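Local coordinates for glutathione peroxidase (PDB 3E0U), which probably reduces peroxides as a thioredoxin-fold enzyme of the glutathione peroxidase family in Trypanosoma cruzi, at residues I125-S131 with R143-G147. Residues are numbered along the deposited sequence; the frame is centred on the assembly and turned at random.
With GOL (glycerol), chain C.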
ATOM      1  N   ILE A 125      10.606  -4.428   5.195  1.00 50.00           N
ATOM      2  CA  ILE A 125      10.243  -3.163   4.591  1.00 47.23           C
ATOM      3  C   ILE A 125      11.402  -2.276   5.055  1.00 47.85           C
ATOM      4  O   ILE A 125      11.847  -2.409   6.192  1.00 45.24           O
ATOM      5  CB  ILE A 125       8.855  -2.619   5.065  1.00 45.09           C
ATOM      6  CG1 ILE A 125       7.719  -3.620   4.782  1.00 45.92           C
ATOM      7  CG2 ILE A 125       8.535  -1.352   4.337  1.00 44.06           C
ATOM      8  CD1 ILE A 125       7.362  -3.715   3.300  1.00 45.14           C
ATOM      9  N   LYS A 126      11.971  -1.497   4.122  1.00 49.28           N
ATOM     10  CA  LYS A 126      13.150  -0.662   4.365  1.00 48.37           C
ATOM     11  C   LYS A 126      12.791   0.826   4.424  1.00 47.54           C
ATOM     12  O   LYS A 126      13.404   1.601   5.198  1.00 46.56           O
ATOM     13  CB  LYS A 126      14.198  -0.868   3.254  1.00 48.98           C
ATOM     14  CG  LYS A 126      15.229  -1.952   3.449  1.00 49.64           C
ATOM     15  CD  LYS A 126      14.657  -3.341   3.261  1.00 50.93           C
ATOM     16  CE  LYS A 126      14.407  -3.717   1.800  1.00 51.09           C
ATOM     17  NZ  LYS A 126      14.029  -5.196   1.683  1.00 50.11           N
ATOM     18  N   TRP A 127      11.860   1.238   3.558  1.00 46.15           N
ATOM     19  CA  TRP A 127      11.505   2.652   3.427  1.00 44.99           C
ATOM     20  C   TRP A 127      10.015   2.986   3.595  1.00 45.12           C
ATOM     21  O   TRP A 127       9.134   2.156   3.389  1.00 44.63           O
ATOM     22  CB  TRP A 127      11.974   3.189   2.045  1.00 46.94           C
ATOM     23  CG  TRP A 127      13.251   2.509   1.464  1.00 46.79           C
ATOM     24  CD1 TRP A 127      13.326   1.716   0.344  1.00 46.77           C
ATOM     25  CD2 TRP A 127      14.572   2.545   2.011  1.00 46.61           C
ATOM     26  NE1 TRP A 127      14.624   1.297   0.143  1.00 47.65           N
ATOM     27  CE2 TRP A 127      15.396   1.757   1.177  1.00 46.95           C
ATOM     28  CE3 TRP A 127      15.134   3.141   3.143  1.00 46.52           C
ATOM     29  CZ2 TRP A 127      16.742   1.548   1.445  1.00 46.89           C
ATOM     30  CZ3 TRP A 127      16.469   2.910   3.417  1.00 46.92           C
ATOM     31  CH2 TRP A 127      17.265   2.146   2.558  1.00 46.95           C
ATOM     32  N   ASN A 128       9.741   4.246   3.898  1.00 45.10           N
ATOM     33  CA  ASN A 128       8.384   4.737   3.861  1.00 46.07           C
ATOM     34  C   ASN A 128       7.935   4.852   2.415  1.00 44.94           C
ATOM     35  O   ASN A 128       8.748   5.140   1.548  1.00 45.93           O
ATOM     36  CB  ASN A 128       8.306   6.117   4.501  1.00 46.41           C
ATOM     37  CG  ASN A 128       8.178   6.057   5.994  1.00 46.58           C
ATOM     38  OD1 ASN A 128       7.617   5.100   6.558  1.00 47.50           O
ATOM     39  ND2 ASN A 128       8.534   7.155   6.631  1.00 46.48           N
ATOM     40  N   PHE A 129       6.640   4.665   2.169  1.00 43.39           N
ATOM     41  CA  PHE A 129       6.073   4.834   0.825  1.00 42.98           C
ATOM     42  C   PHE A 129       6.542   3.806  -0.191  1.00 40.30           C
ATOM     43  O   PHE A 129       6.598   4.076  -1.388  1.00 36.53           O
ATOM     44  CB  PHE A 129       6.263   6.283   0.295  1.00 45.10           C
ATOM     45  CG  PHE A 129       5.275   7.266   0.868  1.00 44.16           C
ATOM     46  CD1 PHE A 129       3.971   7.262   0.456  1.00 45.56           C
ATOM     47  CD2 PHE A 129       5.665   8.197   1.792  1.00 45.60           C
ATOM     48  CE1 PHE A 129       3.033   8.048   1.075  1.00 47.26           C
ATOM     49  CE2 PHE A 129       4.763   9.119   2.289  1.00 46.28           C
ATOM     50  CZ  PHE A 129       3.451   9.053   1.933  1.00 46.22           C
ATOM     51  N   THR A 130       6.956   2.659   0.333  1.00 41.43           N
ATOM     52  CA  THR A 130       7.089   1.437  -0.419  1.00 40.85           C
ATOM     53  C   THR A 130       5.658   1.040  -0.685  1.00 37.80           C
ATOM     54  O   THR A 130       4.780   1.232   0.133  1.00 41.99           O
ATOM     55  CB  THR A 130       7.724   0.315   0.432  1.00 40.46           C
ATOM     56  OG1 THR A 130       9.082   0.628   0.680  1.00 42.67           O
ATOM     57  CG2 THR A 130       7.652  -1.062  -0.273  1.00 41.52           C
ATOM     58  N   SER A 131       5.406   0.542  -1.873  1.00 41.99           N
ATOM     59  CA  SER A 131       4.072   0.080  -2.240  1.00 41.75           C
ATOM     60  C   SER A 131       4.094  -1.297  -2.934  1.00 41.14           C
ATOM     61  O   SER A 131       5.147  -1.775  -3.457  1.00 42.11           O
ATOM     62  CB  SER A 131       3.304   1.113  -3.091  1.00 38.94           C
ATOM     63  OG  SER A 131       3.911   1.375  -4.356  1.00 40.35           O
ATOM     64  N   ARG A 143       6.243  -4.897  -6.279  1.00 44.93           N
ATOM     65  CA  ARG A 143       6.653  -4.155  -5.102  1.00 46.47           C
ATOM     66  C   ARG A 143       7.415  -2.927  -5.593  1.00 48.81           C
ATOM     67  O   ARG A 143       8.323  -3.067  -6.397  1.00 49.33           O
ATOM     68  CB  ARG A 143       7.547  -5.014  -4.241  1.00 45.36           C
ATOM     69  CG  ARG A 143       7.847  -4.496  -2.857  1.00 41.22           C
ATOM     70  CD  ARG A 143       8.979  -5.358  -2.363  1.00 42.52           C
ATOM     71  NE  ARG A 143       9.625  -4.857  -1.169  1.00 42.23           N
ATOM     72  CZ  ARG A 143       9.691  -5.529  -0.017  1.00 44.02           C
ATOM     73  NH1 ARG A 143       9.332  -6.833   0.038  1.00 40.05           N
ATOM     74  NH2 ARG A 143      10.366  -4.976   1.008  1.00 43.77           N
ATOM     75  N   PHE A 144       6.951  -1.721  -5.257  1.00 49.53           N
ATOM     76  CA  PHE A 144       7.669  -0.524  -5.736  1.00 49.15           C
ATOM     77  C   PHE A 144       8.413   0.171  -4.626  1.00 49.38           C
ATOM     78  O   PHE A 144       7.964   0.170  -3.499  1.00 51.44           O
ATOM     79  CB  PHE A 144       6.731   0.487  -6.399  1.00 46.41           C
ATOM     80  CG  PHE A 144       5.988  -0.062  -7.581  1.00 46.70           C
ATOM     81  CD1 PHE A 144       4.725  -0.622  -7.424  1.00 46.59           C
ATOM     82  CD2 PHE A 144       6.540  -0.024  -8.834  1.00 44.92           C
ATOM     83  CE1 PHE A 144       3.985  -0.992  -8.516  1.00 45.18           C
ATOM     84  CE2 PHE A 144       5.834  -0.502  -9.903  1.00 46.24           C
ATOM     85  CZ  PHE A 144       4.558  -1.003  -9.731  1.00 44.92           C
ATOM     86  N   SER A 145       9.535   0.787  -4.976  1.00 50.29           N
ATOM     87  CA  SER A 145      10.292   1.621  -4.072  1.00 49.87           C
ATOM     88  C   SER A 145       9.597   2.965  -4.031  1.00 49.73           C
ATOM     89  O   SER A 145       8.768   3.248  -4.891  1.00 48.96           O
ATOM     90  CB  SER A 145      11.679   1.803  -4.642  1.00 50.90           C
ATOM     91  OG  SER A 145      11.567   1.928  -6.039  1.00 51.51           O
ATOM     92  N   PRO A 146       9.873   3.765  -2.979  1.00 49.23           N
ATOM     93  CA  PRO A 146       9.277   5.087  -2.725  1.00 45.71           C
ATOM     94  C   PRO A 146       9.524   6.099  -3.838  1.00 44.24           C
ATOM     95  O   PRO A 146       8.761   7.057  -3.997  1.00 43.52           O
ATOM     96  CB  PRO A 146       9.968   5.564  -1.447  1.00 46.87           C
ATOM     97  CG  PRO A 146      11.018   4.568  -1.121  1.00 49.95           C
ATOM     98  CD  PRO A 146      10.755   3.312  -1.887  1.00 50.27           C
ATOM     99  N   GLY A 147      10.555   5.844  -4.631  1.00 42.54           N
ATOM    100  CA  GLY A 147      10.990   6.747  -5.688  1.00 40.41           C
ATOM    101  C   GLY A 147      10.518   6.304  -7.052  1.00 42.07           C
ATOM    102  O   GLY A 147      10.904   6.900  -8.063  1.00 43.06           O
TER
HETATM  103  C1  GOL C 178      13.478  -1.457  -1.080  1.00 57.09           C
HETATM  104  O1  GOL C 178      13.398  -0.732  -2.290  1.00 57.56           O
HETATM  105  C2  GOL C 178      12.143  -2.143  -0.900  1.00 56.84           C
HETATM  106  O2  GOL C 178      12.025  -3.161  -1.859  1.00 58.87           O
HETATM  107  C3  GOL C 178      11.975  -2.633   0.525  1.00 56.96           C
HETATM  108  O3  GOL C 178      11.170  -1.721   1.291  1.00 57.77           O
HETATM  109  O   HOH W   1       6.087   3.284  -3.854  1.00 33.83           O
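Pro146 lies against the type II turn from Trp127 to Thr130, its ring touching each residue of the turn. Its CG rests 3.6 Å from Trp127 CB, its CB packs near the Asn128 carbonyl, and its CA points a C-H at Phe129 O, with CA and O 3.2 Å apart. A water bridges the two segments, donating to Phe129 O and Ser145 O and accepting from Ser131 OG.

With CG anti to the backbone N (chi1 -169°) and the chain extended to NE, Arg143 brings NH2 4.0 Å from Ile125 CD1, and its side chain crosses that of Lys126 at about a right angle. Lys126 NZ and Arg143 NH2 are 3.7 Å apart, like charges probably offset by backbone carbonyls: Ile116 and Lys123 for Arg143, Ala124 for Lys126. A glycerol, probably from crystallisation, sits between the segments, taking a bond from Lys126 N (3.0 Å to O3) and a weak one from Arg143 NE to O2.

Ser131 and Phe144 form an antiparallel hydrogen-bonded pair, with Ser131 N 3.1 Å from Phe144 O and the return bond from Phe144 N to Ser131 O. Ser131 OG lies 3.6 Å from Phe144 CB. This pairing closes the open end of the beta hairpin 131-134/140-144, at the edge of the thioredoxin-fold sheet.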